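Local coordinates for protein VMB-1 (Vibrio alginolyticus, PDB 6JV4) that probably hydrolyses the beta-lactam ring of antibiotics to a substituted beta-amino acid, as a zinc-dependent subclass B1 metallo-beta-lactamase, at residues A[181-184]-A[185-189]; A[165-168]-A[169-172]. One frame throughout, in Å; residues are numbered along the deposited sequence.

Contact 1. Residues A[181-184]-A[185-189]; sequences ISEW and PNSMQ
Glu183 and Trp184 meet Asn186, Ser187 and Met188 over the first turn of helix 184-194. Two backbone hydrogen bonds span the first turn. Ser187 N donates to Glu183 O at 3.0 Å. Met188 N donates to Trp184 O at 2.8 Å.

A second set of polar contacts gathers at the Glu183 carboxylate. The side chains of Glu183 and Asn186 run side by side, and the amide and carboxylate planes stand 82° apart. Asn186 ND2 hydrogen-bonds to Glu183 OE2 at 3.3 Å from above the carboxylate plane, while OE2 stays close to the plane of the amide. A water donates to the same OE2 (2.6 Å) and to Ser187 OG (2.8 Å). OG is also bonded to the backbone oxygen of Ala142, which ties the helix start to a neighbouring loop.

The apolar contact is made by Trp184. Met188 bends at chi2 (59°) and chi3 (67°), and this brings its CE to the edge of the indole, near its plane, 4.2 Å from Trp184 CD1. The indole N-H itself is bonded to Phe164 O, and the ring stacks with Phe164.

Pro185 CD sits 3.2 Å from Ile181 O. Proline has no N-H to give, which suits the first turn of a helix. Helix 184-194 of this metallo-beta-lactamase fold begins here, following the loop after strand 158-162, with buried Trp184 packed in the second shell against the zinc ligand His144.

Contact 2. Residues A[165-168]-A[169-172]; sequences VKSL and KNKN
The backbone folds into a type I beta turn from Ser167 to Asn170, closed by a hydrogen bond from Asn170 N to Ser167 O at 3.1 Å.

The side chain of Asn170 folds back over the start of the turn. Ser167 OG lies only 2.4 Å from Asn170 OD1, unusually short, so the details of this hydrogen bond are doubtful. Ser167 OG stands between its own backbone N and carbonyl carbon (chi1 73°), and this rotation carries the hydroxyl to OD1. Ser167 N adds a weak hydrogen bond to Asn170 OD1 (3.3 Å). A water that accepts from Ser167 N and donates to Asn170 OD1 at 2.7 Å helps hold OD1 near the turn.

Lys166 crosses the Asn170 side chain at about a right angle. Its CE lies 3.4 Å from Asn170 ND2, while its NZ is bonded to Leu173 O. Beyond the turn, Lys171 NZ curls back to Lys169 O at 3.1 Å.

The peptide oxygen of Asn170 accepts from His216 on helix 212-226. This is a type I beta turn whose first and last residues are also linked through their side chains, with Lys166 bordering the dizinc site.

Residues 165-172 precede 181-189 along the chain, and both contacts belong to the connection from strand 158-162 into helix 184-194. Their centres are about 15 Å apart. They touch where Met188 CE packs on Val165 CG2 at 4.1 Å. Helix 212-226 joins them from outside: Thr217 bonds to Lys166 N and touches both Trp184 and Met188. Contact 2 borders the dizinc site through Lys166, whose side chain comes within about 6 Å of a zinc ion and about 3 Å of a bound citrate, probably from the crystallisation liquor. Contact 1 lies behind it in the second shell. The Trp184 side chain is about 8 Å from a zinc ion and about 4 Å from that of His144.

Contact 1. Residues A[181-184]-A[185-189]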
ATOM      1  N   ILE A 181       5.870  -1.592  17.662  1.00 11.11           N
ATOM      2  CA  ILE A 181       5.451  -3.000  17.899  1.00 12.21           C
ATOM      3  C   ILE A 181       4.344  -3.044  18.962  1.00 13.07           C
ATOM      4  O   ILE A 181       3.424  -3.904  18.805  1.00 11.30           O
ATOM      5  CB  ILE A 181       6.654  -3.907  18.195  1.00 15.19           C
ATOM      6  CG1 ILE A 181       7.490  -4.056  16.923  1.00 15.37           C
ATOM      7  CG2 ILE A 181       6.198  -5.260  18.703  1.00 14.93           C
ATOM      8  CD1 ILE A 181       8.871  -4.662  17.139  1.00 19.15           C
ATOM      9  N   SER A 182       4.436  -2.205  20.022  1.00 14.06           N
ATOM     10  CA  SER A 182       3.432  -2.159  21.114  1.00 15.05           C
ATOM     11  C   SER A 182       2.066  -1.778  20.586  1.00 12.47           C
ATOM     12  O   SER A 182       1.101  -2.337  21.068  1.00 13.15           O
ATOM     13  CB  SER A 182       3.839  -1.191  22.219  1.00 19.08           C
ATOM     14  OG  SER A 182       4.944  -1.796  22.862  1.00 29.68           O
ATOM     15  N   GLU A 183       1.989  -0.848  19.640  1.00 11.55           N
ATOM     16  CA  GLU A 183       0.695  -0.316  19.154  1.00 11.61           C
ATOM     17  C   GLU A 183       0.136  -1.253  18.083  1.00  9.30           C
ATOM     18  O   GLU A 183      -1.109  -1.295  17.932  1.00  9.05           O
ATOM     19  CB  GLU A 183       0.827   1.114  18.625  1.00 13.93           C
ATOM     20  CG  GLU A 183      -0.498   1.820  18.443  1.00 19.65           C
ATOM     21  CD  GLU A 183      -1.319   2.065  19.718  1.00 23.30           C
ATOM     22  OE1 GLU A 183      -0.764   1.892  20.843  1.00 23.06           O
ATOM     23  OE2 GLU A 183      -2.544   2.251  19.584  1.00 32.23           O
ATOM     24  N   TRP A 184       0.982  -1.968  17.346  1.00  7.99           N
ATOM     25  CA  TRP A 184       0.538  -2.670  16.123  1.00  8.23           C
ATOM     26  C   TRP A 184      -0.676  -3.572  16.377  1.00  7.74           C
ATOM     27  O   TRP A 184      -1.613  -3.596  15.596  1.00  8.50           O
ATOM     28  CB  TRP A 184       1.698  -3.444  15.528  1.00  7.57           C
ATOM     29  CG  TRP A 184       1.638  -3.757  14.061  1.00  7.63           C
ATOM     30  CD1 TRP A 184       0.537  -3.931  13.242  1.00  7.23           C
ATOM     31  CD2 TRP A 184       2.775  -4.033  13.244  1.00  8.00           C
ATOM     32  NE1 TRP A 184       0.923  -4.294  11.985  1.00  7.04           N
ATOM     33  CE2 TRP A 184       2.293  -4.355  11.952  1.00  7.21           C
ATOM     34  CE3 TRP A 184       4.163  -4.014  13.474  1.00  7.67           C
ATOM     35  CZ2 TRP A 184       3.129  -4.691  10.901  1.00  7.95           C
ATOM     36  CZ3 TRP A 184       4.981  -4.247  12.401  1.00  8.11           C
ATOM     37  CH2 TRP A 184       4.484  -4.611  11.161  1.00  8.25           C
ATOM     38  N   PRO A 185      -0.723  -4.392  17.443  1.00  8.57           N
ATOM     39  CA  PRO A 185      -1.890  -5.261  17.618  1.00  8.63           C
ATOM     40  C   PRO A 185      -3.192  -4.496  17.851  1.00  7.98           C
ATOM     41  O   PRO A 185      -4.242  -4.953  17.409  1.00  8.28           O
ATOM     42  CB  PRO A 185      -1.510  -6.093  18.835  1.00  8.87           C
ATOM     43  CG  PRO A 185      -0.010  -5.979  18.959  1.00 10.40           C
ATOM     44  CD  PRO A 185       0.343  -4.614  18.430  1.00  9.04           C
ATOM     45  N   ASN A 186      -3.145  -3.372  18.561  1.00  8.57           N
ATOM     46  CA  ASN A 186      -4.339  -2.531  18.794  1.00 10.73           C
ATOM     47  C   ASN A 186      -4.770  -1.909  17.454  1.00  9.33           C
ATOM     48  O   ASN A 186      -5.950  -1.918  17.102  1.00  8.52           O
ATOM     49  CB  ASN A 186      -4.084  -1.427  19.822  1.00 13.66           C
ATOM     50  CG  ASN A 186      -5.354  -0.689  20.193  1.00 20.65           C
ATOM     51  OD1 ASN A 186      -6.355  -1.305  20.571  1.00 26.24           O
ATOM     52  ND2 ASN A 186      -5.350   0.627  20.063  1.00 25.29           N
ATOM     53  N   SER A 187      -3.835  -1.358  16.709  1.00  8.40           N
ATOM     54  CA  SER A 187      -4.163  -0.805  15.371  1.00  7.92           C
ATOM     55  C   SER A 187      -4.786  -1.892  14.506  1.00  7.47           C
ATOM     56  O   SER A 187      -5.739  -1.629  13.788  1.00  7.66           O
ATOM     57  CB  SER A 187      -2.902  -0.276  14.750  1.00  8.10           C
ATOM     58  OG  SER A 187      -2.369   0.754  15.587  1.00  7.94           O
ATOM     59  N   MET A 188      -4.210  -3.090  14.540  1.00  7.74           N
ATOM     60  CA  MET A 188      -4.737  -4.227  13.744  1.00  7.85           C
ATOM     61  C   MET A 188      -6.177  -4.587  14.172  1.00  8.25           C
ATOM     62  O   MET A 188      -7.001  -4.930  13.268  1.00  7.82           O
ATOM     63  CB  MET A 188      -3.831  -5.450  13.829  1.00  8.09           C
ATOM     64  CG  MET A 188      -4.231  -6.532  12.804  1.00  8.23           C
ATOM     65  SD  MET A 188      -4.176  -5.950  11.069  1.00  9.29           S
ATOM     66  CE  MET A 188      -2.427  -5.712  10.874  1.00 10.37           C
ATOM     67  N   GLN A 189      -6.460  -4.560  15.472  1.00  8.24           N
ATOM     68  CA  GLN A 189      -7.828  -4.864  15.944  1.00  9.31           C
ATOM     69  C   GLN A 189      -8.810  -3.870  15.342  1.00  9.59           C
ATOM     70  O   GLN A 189      -9.944  -4.274  15.017  1.00  8.90           O
ATOM     71  CB  GLN A 189      -7.931  -4.911  17.460  1.00 10.41           C
ATOM     72  CG  GLN A 189      -9.241  -5.549  17.896  1.00 10.58           C
ATOM     73  CD  GLN A 189      -9.312  -7.006  17.522  1.00 10.86           C
ATOM     74  OE1 GLN A 189      -8.345  -7.754  17.691  1.00 11.73           O
ATOM     75  NE2 GLN A 189     -10.482  -7.446  17.081  1.00 11.29           N
TER
HETATM   76  O   HOH W   1      -3.916   2.289  17.327  1.00 23.56           O

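Contact 2. Residues A[165-168]-A[169-172]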
ATOM      1  N   VAL A 165       0.306  -5.019   6.942  1.00  7.06           N
ATOM      2  CA  VAL A 165      -0.158  -6.443   6.955  1.00  7.55           C
ATOM      3  C   VAL A 165       0.956  -7.332   6.390  1.00  7.28           C
ATOM      4  O   VAL A 165       1.456  -7.078   5.282  1.00  8.23           O
ATOM      5  CB  VAL A 165      -1.479  -6.635   6.197  1.00  7.33           C
ATOM      6  CG1 VAL A 165      -1.928  -8.086   6.190  1.00  7.32           C
ATOM      7  CG2 VAL A 165      -2.542  -5.693   6.759  1.00  7.39           C
ATOM      8  N   LYS A 166       1.314  -8.366   7.157  1.00  7.59           N
ATOM      9  CA  LYS A 166       2.303  -9.368   6.698  1.00  8.43           C
ATOM     10  C   LYS A 166       1.559 -10.498   5.981  1.00  8.76           C
ATOM     11  O   LYS A 166       0.364 -10.708   6.195  1.00  8.78           O
ATOM     12  CB  LYS A 166       3.076  -9.929   7.900  1.00  9.25           C
ATOM     13  CG  LYS A 166       3.731  -8.890   8.794  1.00 11.15           C
ATOM     14  CD  LYS A 166       4.669  -7.946   8.049  1.00 13.65           C
ATOM     15  CE  LYS A 166       5.924  -8.587   7.506  1.00 16.52           C
ATOM     16  NZ  LYS A 166       6.844  -7.557   6.945  1.00 19.47           N
ATOM     17  N   SER A 167       2.287 -11.255   5.190  1.00  9.39           N
ATOM     18  CA  SER A 167       1.705 -12.427   4.529  1.00  9.76           C
ATOM     19  C   SER A 167       1.528 -13.531   5.566  1.00  9.30           C
ATOM     20  O   SER A 167       2.174 -13.541   6.605  1.00  8.91           O
ATOM     21  CB  SER A 167       2.552 -12.898   3.372  1.00 12.07           C
ATOM     22  OG  SER A 167       3.727 -13.526   3.864  1.00 13.67           O
ATOM     23  N   LEU A 168       0.701 -14.496   5.231  1.00  9.76           N
ATOM     24  CA  LEU A 168       0.409 -15.609   6.145  1.00 10.32           C
ATOM     25  C   LEU A 168       1.664 -16.412   6.476  1.00 10.93           C
ATOM     26  O   LEU A 168       1.774 -16.893   7.641  1.00 11.64           O
ATOM     27  CB  LEU A 168      -0.699 -16.458   5.533  1.00 10.93           C
ATOM     28  CG  LEU A 168      -1.287 -17.471   6.493  1.00 12.44           C
ATOM     29  CD1 LEU A 168      -1.909 -16.760   7.706  1.00 12.81           C
ATOM     30  CD2 LEU A 168      -2.346 -18.270   5.744  1.00 13.33           C
ATOM     31  N   LYS A 169       2.554 -16.605   5.485  1.00 12.06           N
ATOM     32  CA  LYS A 169       3.771 -17.445   5.664  1.00 14.81           C
ATOM     33  C   LYS A 169       4.875 -16.680   6.381  1.00 14.77           C
ATOM     34  O   LYS A 169       5.829 -17.337   6.867  1.00 13.06           O
ATOM     35  CB  LYS A 169       4.251 -17.956   4.308  1.00 18.45           C
ATOM     36  CG  LYS A 169       3.311 -18.967   3.687  1.00 24.33           C
ATOM     37  CD  LYS A 169       3.833 -19.522   2.368  1.00 31.92           C
ATOM     38  CE  LYS A 169       3.031 -20.736   1.951  1.00 39.43           C
ATOM     39  NZ  LYS A 169       3.757 -21.514   0.920  1.00 45.90           N
ATOM     40  N   ASN A 170       4.736 -15.373   6.566  1.00 13.74           N
ATOM     41  CA  ASN A 170       5.772 -14.582   7.289  1.00 13.92           C
ATOM     42  C   ASN A 170       5.933 -15.104   8.714  1.00 14.23           C
ATOM     43  O   ASN A 170       4.922 -15.273   9.422  1.00 13.77           O
ATOM     44  CB  ASN A 170       5.473 -13.089   7.398  1.00 15.74           C
ATOM     45  CG  ASN A 170       6.005 -12.323   6.225  1.00 20.48           C
ATOM     46  OD1 ASN A 170       5.426 -12.385   5.172  1.00 29.42           O
ATOM     47  ND2 ASN A 170       7.105 -11.621   6.377  1.00 24.54           N
ATOM     48  N   LYS A 171       7.181 -15.298   9.145  1.00 12.74           N
ATOM     49  CA  LYS A 171       7.495 -15.741  10.515  1.00 14.34           C
ATOM     50  C   LYS A 171       7.913 -14.557  11.380  1.00 14.58           C
ATOM     51  O   LYS A 171       8.029 -14.774  12.581  1.00 14.63           O
ATOM     52  CB  LYS A 171       8.607 -16.797  10.475  1.00 17.74           C
ATOM     53  CG  LYS A 171       8.203 -18.052   9.715  1.00 24.13           C
ATOM     54  CD  LYS A 171       7.020 -18.747  10.386  1.00 31.19           C
ATOM     55  CE  LYS A 171       6.716 -20.115   9.796  1.00 37.74           C
ATOM     56  NZ  LYS A 171       6.406 -20.006   8.343  1.00 43.70           N
ATOM     57  N   ASN A 172       8.101 -13.372  10.801  1.00 13.88           N
ATOM     58  CA  ASN A 172       8.466 -12.201  11.621  1.00 14.80           C
ATOM     59  C   ASN A 172       7.892 -10.947  10.960  1.00 13.84           C
ATOM     60  O   ASN A 172       7.249 -11.053   9.913  1.00 12.07           O
ATOM     61  CB  ASN A 172       9.982 -12.086  11.765  1.00 17.08           C
ATOM     62  CG  ASN A 172      10.677 -11.946  10.438  1.00 18.74           C
ATOM     63  OD1 ASN A 172      10.441 -11.026   9.643  1.00 21.79           O
ATOM     64  ND2 ASN A 172      11.534 -12.908  10.138  1.00 24.35           N
TER
HETATM   65  O   HOH W   2       4.811  -9.860   4.292  1.00 17.63           O